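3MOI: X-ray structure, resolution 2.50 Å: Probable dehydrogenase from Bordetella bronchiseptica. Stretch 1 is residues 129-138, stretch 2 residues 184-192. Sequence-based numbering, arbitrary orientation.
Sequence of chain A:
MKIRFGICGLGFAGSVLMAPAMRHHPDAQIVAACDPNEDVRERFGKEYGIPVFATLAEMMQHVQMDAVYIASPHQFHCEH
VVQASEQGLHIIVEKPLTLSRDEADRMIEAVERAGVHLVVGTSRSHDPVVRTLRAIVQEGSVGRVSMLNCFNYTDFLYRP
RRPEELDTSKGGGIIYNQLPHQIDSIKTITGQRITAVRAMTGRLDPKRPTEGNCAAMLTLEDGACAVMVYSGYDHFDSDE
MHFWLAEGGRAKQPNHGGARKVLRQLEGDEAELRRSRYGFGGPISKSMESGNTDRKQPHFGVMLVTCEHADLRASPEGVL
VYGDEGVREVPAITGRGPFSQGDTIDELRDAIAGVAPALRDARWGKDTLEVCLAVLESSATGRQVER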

# COMPACT_ATOMS: atom_id res chain seq x y z
N VAL A 129 10.87 -11.97 11.44
CA VAL A 129 9.71 -11.10 11.61
C VAL A 129 8.46 -11.69 10.95
O VAL A 129 7.37 -11.62 11.53
CB VAL A 129 9.97 -9.65 11.16
CG1 VAL A 129 11.14 -9.03 11.98
CG2 VAL A 129 10.20 -9.57 9.66
N VAL A 130 8.63 -12.36 9.81
CA VAL A 130 7.52 -13.02 9.12
C VAL A 130 7.06 -14.23 9.87
O VAL A 130 5.88 -14.50 10.00
CB VAL A 130 7.92 -13.40 7.72
CG1 VAL A 130 6.83 -14.24 7.09
CG2 VAL A 130 8.26 -12.11 6.88
N ARG A 131 7.98 -14.99 10.40
CA ARG A 131 7.59 -16.11 11.26
C ARG A 131 6.88 -15.61 12.48
O ARG A 131 5.88 -16.20 12.94
CB ARG A 131 8.82 -16.88 11.68
CG ARG A 131 8.59 -18.12 12.56
CD ARG A 131 9.91 -18.94 12.54
NE ARG A 131 10.26 -19.47 13.85
CZ ARG A 131 10.48 -20.77 14.12
NH1 ARG A 131 10.37 -21.71 13.17
NH2 ARG A 131 10.80 -21.12 15.36
N THR A 132 7.34 -14.49 13.00
CA THR A 132 6.69 -13.90 14.17
C THR A 132 5.30 -13.46 13.85
O THR A 132 4.43 -13.69 14.68
CB THR A 132 7.46 -12.73 14.79
OG1 THR A 132 8.83 -13.13 14.95
CG2 THR A 132 6.86 -12.36 16.15
N LEU A 133 5.09 -12.84 12.69
CA LEU A 133 3.75 -12.42 12.28
C LEU A 133 2.86 -13.65 12.20
O LEU A 133 1.74 -13.60 12.68
CB LEU A 133 3.72 -11.61 10.95
CG LEU A 133 4.31 -10.17 10.91
CD1 LEU A 133 4.75 -9.72 9.48
CD2 LEU A 133 3.41 -9.06 11.48
N ARG A 134 3.37 -14.76 11.63
CA ARG A 134 2.58 -16.00 11.58
C ARG A 134 2.21 -16.44 13.00
O ARG A 134 1.02 -16.63 13.33
CB ARG A 134 3.30 -17.15 10.82
CG ARG A 134 2.54 -18.48 10.85
CD ARG A 134 3.42 -19.73 10.30
NE ARG A 134 2.92 -20.07 8.95
CZ ARG A 134 2.34 -21.19 8.51
NH1 ARG A 134 2.25 -22.32 9.24
NH2 ARG A 134 1.89 -21.16 7.25
N ALA A 135 3.20 -16.57 13.86
CA ALA A 135 2.88 -17.05 15.24
C ALA A 135 1.72 -16.21 15.85
O ALA A 135 0.74 -16.75 16.38
CB ALA A 135 4.10 -17.05 16.09
N ILE A 136 1.78 -14.90 15.68
CA ILE A 136 0.77 -14.02 16.27
C ILE A 136 -0.63 -14.30 15.72
O ILE A 136 -1.59 -14.39 16.46
CB ILE A 136 1.16 -12.54 16.08
CG1 ILE A 136 2.35 -12.22 17.00
CG2 ILE A 136 0.01 -11.64 16.35
CD1 ILE A 136 3.15 -11.02 16.60
N VAL A 137 -0.73 -14.47 14.43
CA VAL A 137 -1.97 -14.85 13.79
C VAL A 137 -2.51 -16.20 14.28
O VAL A 137 -3.64 -16.22 14.74
CB VAL A 137 -1.82 -14.82 12.22
CG1 VAL A 137 -3.06 -15.37 11.53
CG2 VAL A 137 -1.53 -13.35 11.73
N GLN A 138 -1.73 -17.30 14.23
CA GLN A 138 -2.21 -18.63 14.71
C GLN A 138 -2.61 -18.58 16.19
O GLN A 138 -3.61 -19.19 16.64
CB GLN A 138 -1.11 -19.71 14.59
CG GLN A 138 -0.86 -20.35 13.21
CD GLN A 138 0.53 -21.15 13.12
OE1 GLN A 138 1.51 -20.88 13.86
NE2 GLN A 138 0.60 -22.10 12.18
N ASP A 184 5.53 -15.30 -0.91
CA ASP A 184 5.78 -16.34 0.09
C ASP A 184 5.46 -15.85 1.48
O ASP A 184 5.00 -16.64 2.32
CB ASP A 184 7.23 -16.81 0.08
CG ASP A 184 7.57 -17.61 -1.17
OD1 ASP A 184 6.68 -18.25 -1.76
OD2 ASP A 184 8.75 -17.57 -1.56
N SER A 185 5.67 -14.55 1.72
CA SER A 185 5.39 -14.01 3.04
C SER A 185 3.89 -14.00 3.29
O SER A 185 3.42 -14.31 4.42
CB SER A 185 6.00 -12.62 3.20
OG SER A 185 7.41 -12.77 3.01
N ILE A 186 3.15 -13.65 2.24
CA ILE A 186 1.70 -13.60 2.35
C ILE A 186 1.20 -15.00 2.65
O ILE A 186 0.48 -15.20 3.59
CB ILE A 186 1.09 -13.03 1.12
CG1 ILE A 186 1.42 -11.52 1.02
CG2 ILE A 186 -0.36 -13.21 1.11
CD1 ILE A 186 1.13 -10.93 -0.34
N LYS A 187 1.62 -16.00 1.91
CA LYS A 187 1.26 -17.35 2.26
C LYS A 187 1.67 -17.79 3.67
O LYS A 187 0.94 -18.53 4.35
CB LYS A 187 1.88 -18.27 1.28
CG LYS A 187 1.31 -18.13 -0.16
CD LYS A 187 1.49 -19.47 -0.87
CE LYS A 187 2.79 -19.64 -1.45
NZ LYS A 187 2.85 -20.92 -2.18
N THR A 188 2.86 -17.40 4.09
CA THR A 188 3.34 -17.81 5.38
C THR A 188 2.53 -17.18 6.53
O THR A 188 2.05 -17.87 7.41
CB THR A 188 4.79 -17.43 5.52
OG1 THR A 188 5.61 -18.20 4.62
CG2 THR A 188 5.26 -17.61 6.96
N ILE A 189 2.34 -15.84 6.48
CA ILE A 189 1.55 -15.14 7.47
C ILE A 189 0.15 -15.71 7.49
O ILE A 189 -0.38 -15.91 8.56
CB ILE A 189 1.50 -13.65 7.16
CG1 ILE A 189 2.87 -13.01 7.39
CG2 ILE A 189 0.47 -12.90 8.03
CD1 ILE A 189 3.16 -11.73 6.52
N THR A 190 -0.48 -15.96 6.36
CA THR A 190 -1.87 -16.28 6.47
C THR A 190 -2.13 -17.75 6.56
O THR A 190 -3.17 -18.15 6.98
CB THR A 190 -2.70 -15.78 5.31
OG1 THR A 190 -2.35 -16.49 4.12
CG2 THR A 190 -2.53 -14.24 5.15
N GLY A 191 -1.22 -18.59 6.13
CA GLY A 191 -1.58 -19.99 5.90
C GLY A 191 -2.69 -20.26 4.89
O GLY A 191 -3.24 -21.34 4.91
N GLN A 192 -3.04 -19.31 4.02
CA GLN A 192 -4.08 -19.54 3.01
C GLN A 192 -3.58 -19.67 1.56
O GLN A 192 -2.59 -19.10 1.16
CB GLN A 192 -5.09 -18.45 3.09
CG GLN A 192 -5.94 -18.45 4.41
CD GLN A 192 -7.07 -17.49 4.28
OE1 GLN A 192 -7.99 -17.72 3.46
NE2 GLN A 192 -7.03 -16.37 5.05

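Helices that run in roughly the same direction pack by setting side chains one turn apart on one helix around a protruding residue of the other, and the pairing of residues 129-138 with 184-190 is a compact example. The axes approach to 8.2 Å at an angle of 31°, and the backbones draw together along the contact: the CA atoms of Val-130 and Ser-185 lie 6.5 Å apart, those of Arg-134 and Ile-189 only 4.3 Å.

The principal bump is Ile-189, which has the largest area covered by the other stretch. Val-130, Leu-133 and Val-137, whose CA-to-CB bonds all point toward the second helix, form the hollow that receives it. Val-130 CG1 is 4.2 Å from Ile-189 CG1, Leu-133 CD1 is 3.9 Å from Ile-189 CD1, and Val-137 CG2 is 4.2 Å from Ile-189 CG2, so the isoleucine meets all three walls at van der Waals range. Val-130 in turn fits between residues of the opposing helix, with its CG1 3.7 Å from Thr-188 CG2 and its CG2 4.0 Å from Ser-185 OG.

At the place of closest backbone approach, the CA-to-CB bond of Arg-134 points sideways, and the side chain runs out across the flank of the contact, not along the partner helix, before its guanidinium turns back to the carbonyl of Thr-188. Its NE donates a hydrogen bond to Thr-188 O at 2.8 Å, and its NH2 adds a weak one to the same oxygen at 3.3 Å. That carbonyl lies near the guanidinium plane, at its edge, where N-H groups can address it. The helix ends just beyond, and Gly-191 adopts a positive phi, a conformation that itself favours glycine. Arg-134 NH2 lies 3.9 Å from Gly-191 CA; an ideal CB there would point toward the first helix, also 3.9 Å from NH2. Apolar interlocking and a polar clasp thus share one small interface, burying 400 Å² in total.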